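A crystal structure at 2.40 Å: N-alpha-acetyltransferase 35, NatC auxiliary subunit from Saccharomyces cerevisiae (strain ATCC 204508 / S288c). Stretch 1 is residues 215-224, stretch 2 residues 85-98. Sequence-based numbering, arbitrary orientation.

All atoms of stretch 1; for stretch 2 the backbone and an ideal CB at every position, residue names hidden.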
# COMPACT_ATOMS: atom_id res chain seq x y z
N LEU B 215 -28.00 -23.49 20.88
CA LEU B 215 -27.25 -22.31 20.45
C LEU B 215 -26.28 -22.65 19.33
O LEU B 215 -26.06 -21.84 18.42
CB LEU B 215 -26.52 -21.69 21.64
CG LEU B 215 -27.30 -20.72 22.53
CD1 LEU B 215 -26.38 -20.09 23.57
CD2 LEU B 215 -27.97 -19.65 21.68
N HIS B 216 -25.68 -23.84 19.37
CA HIS B 216 -24.80 -24.27 18.29
C HIS B 216 -25.57 -24.39 16.98
O HIS B 216 -25.05 -24.04 15.91
CB HIS B 216 -24.13 -25.59 18.64
CG HIS B 216 -23.12 -25.50 19.74
ND1 HIS B 216 -23.48 -25.48 21.07
CD2 HIS B 216 -21.77 -25.42 19.71
CE1 HIS B 216 -22.39 -25.39 21.82
NE2 HIS B 216 -21.34 -25.35 21.01
N LEU B 217 -26.82 -24.87 17.04
CA LEU B 217 -27.62 -24.99 15.83
C LEU B 217 -27.98 -23.62 15.27
O LEU B 217 -27.91 -23.40 14.06
CB LEU B 217 -28.89 -25.79 16.12
CG LEU B 217 -29.80 -26.02 14.91
CD1 LEU B 217 -29.15 -26.97 13.92
CD2 LEU B 217 -31.15 -26.55 15.37
N THR B 218 -28.35 -22.68 16.14
CA THR B 218 -28.62 -21.31 15.70
C THR B 218 -27.38 -20.71 15.04
O THR B 218 -27.48 -20.04 14.01
CB THR B 218 -29.07 -20.45 16.87
OG1 THR B 218 -30.09 -21.13 17.61
CG2 THR B 218 -29.62 -19.12 16.38
N MSE B 219 -26.21 -20.94 15.63
CA MSE B 219 -24.94 -20.49 15.06
C MSE B 219 -24.74 -20.99 13.64
O MSE B 219 -24.38 -20.23 12.74
CB MSE B 219 -23.78 -20.96 15.93
CG MSE B 219 -23.36 -19.98 17.01
SE MSE B 219 -22.08 -18.68 16.33
CE MSE B 219 -20.57 -19.90 16.02
N LEU B 220 -24.98 -22.29 13.44
CA LEU B 220 -24.75 -22.90 12.13
C LEU B 220 -25.74 -22.37 11.10
O LEU B 220 -25.39 -22.20 9.93
CB LEU B 220 -24.83 -24.42 12.24
CG LEU B 220 -24.22 -25.22 11.09
CD1 LEU B 220 -22.81 -24.74 10.81
CD2 LEU B 220 -24.23 -26.71 11.41
N LYS B 221 -26.99 -22.11 11.52
CA LYS B 221 -27.96 -21.51 10.61
C LYS B 221 -27.51 -20.13 10.16
O LYS B 221 -27.60 -19.79 8.97
CB LYS B 221 -29.33 -21.44 11.28
CG LYS B 221 -29.93 -22.79 11.64
CD LYS B 221 -31.31 -22.62 12.28
CE LYS B 221 -32.27 -21.90 11.34
NZ LYS B 221 -33.56 -21.57 12.01
N HIS B 222 -27.01 -19.31 11.09
CA HIS B 222 -26.56 -17.97 10.72
C HIS B 222 -25.31 -18.03 9.86
O HIS B 222 -25.16 -17.24 8.92
CB HIS B 222 -26.32 -17.12 11.96
CG HIS B 222 -27.57 -16.57 12.58
ND1 HIS B 222 -28.01 -16.95 13.83
CD2 HIS B 222 -28.46 -15.66 12.13
CE1 HIS B 222 -29.13 -16.30 14.11
NE2 HIS B 222 -29.43 -15.51 13.10
N ILE B 223 -24.39 -18.94 10.18
CA ILE B 223 -23.18 -19.11 9.37
C ILE B 223 -23.55 -19.46 7.94
O ILE B 223 -23.01 -18.90 6.98
CB ILE B 223 -22.26 -20.17 10.00
CG1 ILE B 223 -21.58 -19.62 11.25
CG2 ILE B 223 -21.23 -20.66 9.00
CD1 ILE B 223 -20.71 -20.64 11.96
N LEU B 224 -24.49 -20.40 7.77
CA LEU B 224 -24.90 -20.83 6.44
C LEU B 224 -25.48 -19.67 5.64
O LEU B 224 -25.17 -19.51 4.45
CB LEU B 224 -25.90 -21.97 6.54
CG LEU B 224 -25.73 -23.13 5.56
CD1 LEU B 224 -24.39 -23.77 5.75
CD2 LEU B 224 -26.81 -24.16 5.76
N UNK B 85 -20.66 -33.83 16.92
CA UNK B 85 -20.66 -33.40 15.50
C UNK B 85 -21.22 -32.01 15.26
O UNK B 85 -20.60 -31.22 14.53
CB UNK B 85 -21.47 -34.39 14.66
N UNK B 86 -22.38 -31.69 15.82
CA UNK B 86 -22.97 -30.37 15.59
C UNK B 86 -22.06 -29.26 16.10
O UNK B 86 -21.81 -28.28 15.40
CB UNK B 86 -24.34 -30.27 16.27
N UNK B 87 -21.57 -29.41 17.33
CA UNK B 87 -20.67 -28.40 17.89
C UNK B 87 -19.37 -28.32 17.10
O UNK B 87 -18.82 -27.22 16.90
CB UNK B 87 -20.37 -28.71 19.36
N UNK B 88 -18.85 -29.46 16.64
CA UNK B 88 -17.60 -29.45 15.89
C UNK B 88 -17.78 -28.85 14.50
O UNK B 88 -16.96 -28.04 14.06
CB UNK B 88 -17.04 -30.87 15.78
N UNK B 89 -18.85 -29.24 13.80
CA UNK B 89 -19.11 -28.67 12.48
C UNK B 89 -19.36 -27.17 12.59
O UNK B 89 -18.86 -26.38 11.78
CB UNK B 89 -20.30 -29.36 11.82
N UNK B 90 -20.10 -26.75 13.62
CA UNK B 90 -20.32 -25.32 13.82
C UNK B 90 -19.02 -24.60 14.14
O UNK B 90 -18.80 -23.47 13.69
CB UNK B 90 -21.34 -25.09 14.94
N UNK B 91 -18.14 -25.23 14.92
CA UNK B 91 -16.86 -24.60 15.24
C UNK B 91 -15.96 -24.54 14.02
O UNK B 91 -15.21 -23.57 13.84
CB UNK B 91 -16.16 -25.35 16.37
N UNK B 92 -16.00 -25.58 13.18
CA UNK B 92 -15.22 -25.57 11.94
C UNK B 92 -15.69 -24.45 11.02
O UNK B 92 -14.88 -23.67 10.50
CB UNK B 92 -15.33 -26.92 11.23
N UNK B 93 -17.00 -24.34 10.82
CA UNK B 93 -17.53 -23.30 9.94
C UNK B 93 -17.24 -21.91 10.50
O UNK B 93 -16.92 -20.99 9.74
CB UNK B 93 -19.04 -23.48 9.74
N UNK B 94 -17.34 -21.75 11.82
CA UNK B 94 -17.10 -20.44 12.42
C UNK B 94 -15.67 -19.98 12.18
O UNK B 94 -15.43 -18.84 11.77
CB UNK B 94 -17.39 -20.48 13.92
N UNK B 95 -14.69 -20.85 12.45
CA UNK B 95 -13.29 -20.46 12.29
C UNK B 95 -12.97 -20.17 10.83
O UNK B 95 -12.18 -19.28 10.52
CB UNK B 95 -12.36 -21.55 12.82
N UNK B 96 -13.58 -20.93 9.91
CA UNK B 96 -13.36 -20.67 8.49
C UNK B 96 -13.85 -19.29 8.09
O UNK B 96 -13.18 -18.58 7.32
CB UNK B 96 -14.06 -21.73 7.64
N UNK B 97 -15.01 -18.87 8.60
CA UNK B 97 -15.51 -17.53 8.31
C UNK B 97 -14.61 -16.46 8.90
O UNK B 97 -14.38 -15.42 8.28
CB UNK B 97 -16.93 -17.37 8.85
N UNK B 98 -14.10 -16.68 10.12
CA UNK B 98 -13.17 -15.71 10.69
C UNK B 98 -11.82 -15.77 9.99
O UNK B 98 -11.08 -14.77 10.00
CB UNK B 98 -13.00 -15.95 12.19

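Two helices run in the same general direction, their axes crossing at 37° and approaching to 9.2 Å.

Position 85 has nothing of stretch 1 within reach of its CB, so this contact sets no preference; it is Pro85.

At 86 the CB points sideways, 5.3 Å from His216 CB, with Leu217 and Leu220 farther along. A long, flexible apolar chain could bend back into that space; leucine, isoleucine or methionine would suit. It is Leu86, chi1 t and chi2 p: its CD1 lies 4.0 Å from Leu220 CD2, and its CD2 3.9 Å from the backbone N of Leu217.

Position 87 points sideways and is tighter. Its ideal CB already sits 3.6 Å from His216 CD2, which favours alanine, glycine or serine. Ala87 lets its methyl rest obliquely against the imidazole.

Position 88 points away and is free as far as stretch 1 is concerned; it is Ser88.

At 89 the CB points sideways, 4.8 Å from Leu220 CD2, a gap that a modest apolar branch could close. Valine, isoleucine or leucine would do; Val89 brings CG1 to 3.9 Å from Leu220 CD2.

Position 90 points toward stretch 1, where the CA atoms of 90 and Leu220 are just 5.3 Å apart. The ideal CB is 4.0 Å from His216 O and 4.4 Å from Leu220 CD1, so alanine or glycine fits best. With Ala90 in place, Leu220 CD1 approaches Ala90 CA to 3.9 Å, and the leucine settles as a knob among 86, 89, 90 and 93.

Positions 91 and 92 do not touch stretch 1; they are Ala91 and Ile92.

Position 93 points toward stretch 1, its ideal CB 3.7 Å from Ile223 CG2 and 4.1 Å from Leu220 CD1. Small and apolar is again the rule. Ala93 helps form the holes for both Leu220 and a second knob, Ile223, which sits among 90, 93, 94 and 97.

At 94 the sideways CB lies 3.9 Å from both Met219 CE (a selenomethionine) and Ile223 CD1. An apolar residue would suit, as would a polar one whose CB reaches the contact. It is Asp94: Ile223 CD1 comes 3.6 Å from Asp94 N, and Asp94 OD2 makes a salt bridge with NH2 of 98 at 3.2 Å.

At 95 CA-to-CB points away and 96 is out of reach, so stretch 1 sets no preference; they are Arg95 and Leu96.

Position 97 points toward Ile223, but its ideal CB remains 5.4 Å from CG2, inviting a larger apolar chain. Leu97 CD1 reaches Ile223 CG2 at 3.6 Å, helping enclose that knob.

Position 98 is out of reach; Arg98 is the partner of Asp94.

Stretch 2 (85-98) PLASVAAIADRLLR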
# COMPACT_ATOMS: atom_id res chain seq x y z
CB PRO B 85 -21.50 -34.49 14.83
CG PRO B 85 -21.40 -35.67 15.74
CD PRO B 85 -21.37 -35.09 17.12
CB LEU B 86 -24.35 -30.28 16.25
CG LEU B 86 -24.94 -28.86 16.23
CD1 LEU B 86 -25.36 -28.46 14.82
CD2 LEU B 86 -26.10 -28.72 17.22
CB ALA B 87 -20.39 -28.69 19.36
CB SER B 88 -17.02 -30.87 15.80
OG SER B 88 -16.44 -31.26 17.03
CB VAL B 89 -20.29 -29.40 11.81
CG1 VAL B 89 -20.91 -28.54 10.71
CG2 VAL B 89 -19.83 -30.73 11.24
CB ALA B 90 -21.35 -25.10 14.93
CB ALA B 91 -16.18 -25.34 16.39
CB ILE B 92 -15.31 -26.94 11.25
CG1 ILE B 92 -14.51 -28.00 12.02
CG2 ILE B 92 -14.81 -26.87 9.82
CD1 ILE B 92 -14.65 -29.40 11.45
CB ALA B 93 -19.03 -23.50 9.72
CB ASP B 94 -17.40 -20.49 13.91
CG ASP B 94 -16.79 -19.34 14.66
OD1 ASP B 94 -17.18 -18.18 14.41
OD2 ASP B 94 -15.90 -19.59 15.51
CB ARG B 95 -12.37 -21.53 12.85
CG ARG B 95 -10.90 -21.31 12.53
CD ARG B 95 -10.00 -21.94 13.57
NE ARG B 95 -8.60 -21.75 13.22
CZ ARG B 95 -7.58 -22.01 14.04
NH1 ARG B 95 -7.81 -22.47 15.26
NH2 ARG B 95 -6.34 -21.80 13.63
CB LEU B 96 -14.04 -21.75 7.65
CG LEU B 96 -13.94 -21.59 6.14
CD1 LEU B 96 -12.49 -21.67 5.67
CD2 LEU B 96 -14.80 -22.62 5.43
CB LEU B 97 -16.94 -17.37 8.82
CG LEU B 97 -18.04 -17.98 7.95
CD1 LEU B 97 -19.42 -17.56 8.44
CD2 LEU B 97 -17.84 -17.58 6.49
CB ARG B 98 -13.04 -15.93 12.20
CG ARG B 98 -14.28 -15.50 12.97
CD ARG B 98 -14.16 -15.73 14.47
NE ARG B 98 -13.97 -17.13 14.81
CZ ARG B 98 -12.87 -17.61 15.39
NH1 ARG B 98 -11.87 -16.80 15.71
NH2 ARG B 98 -12.78 -18.91 15.67
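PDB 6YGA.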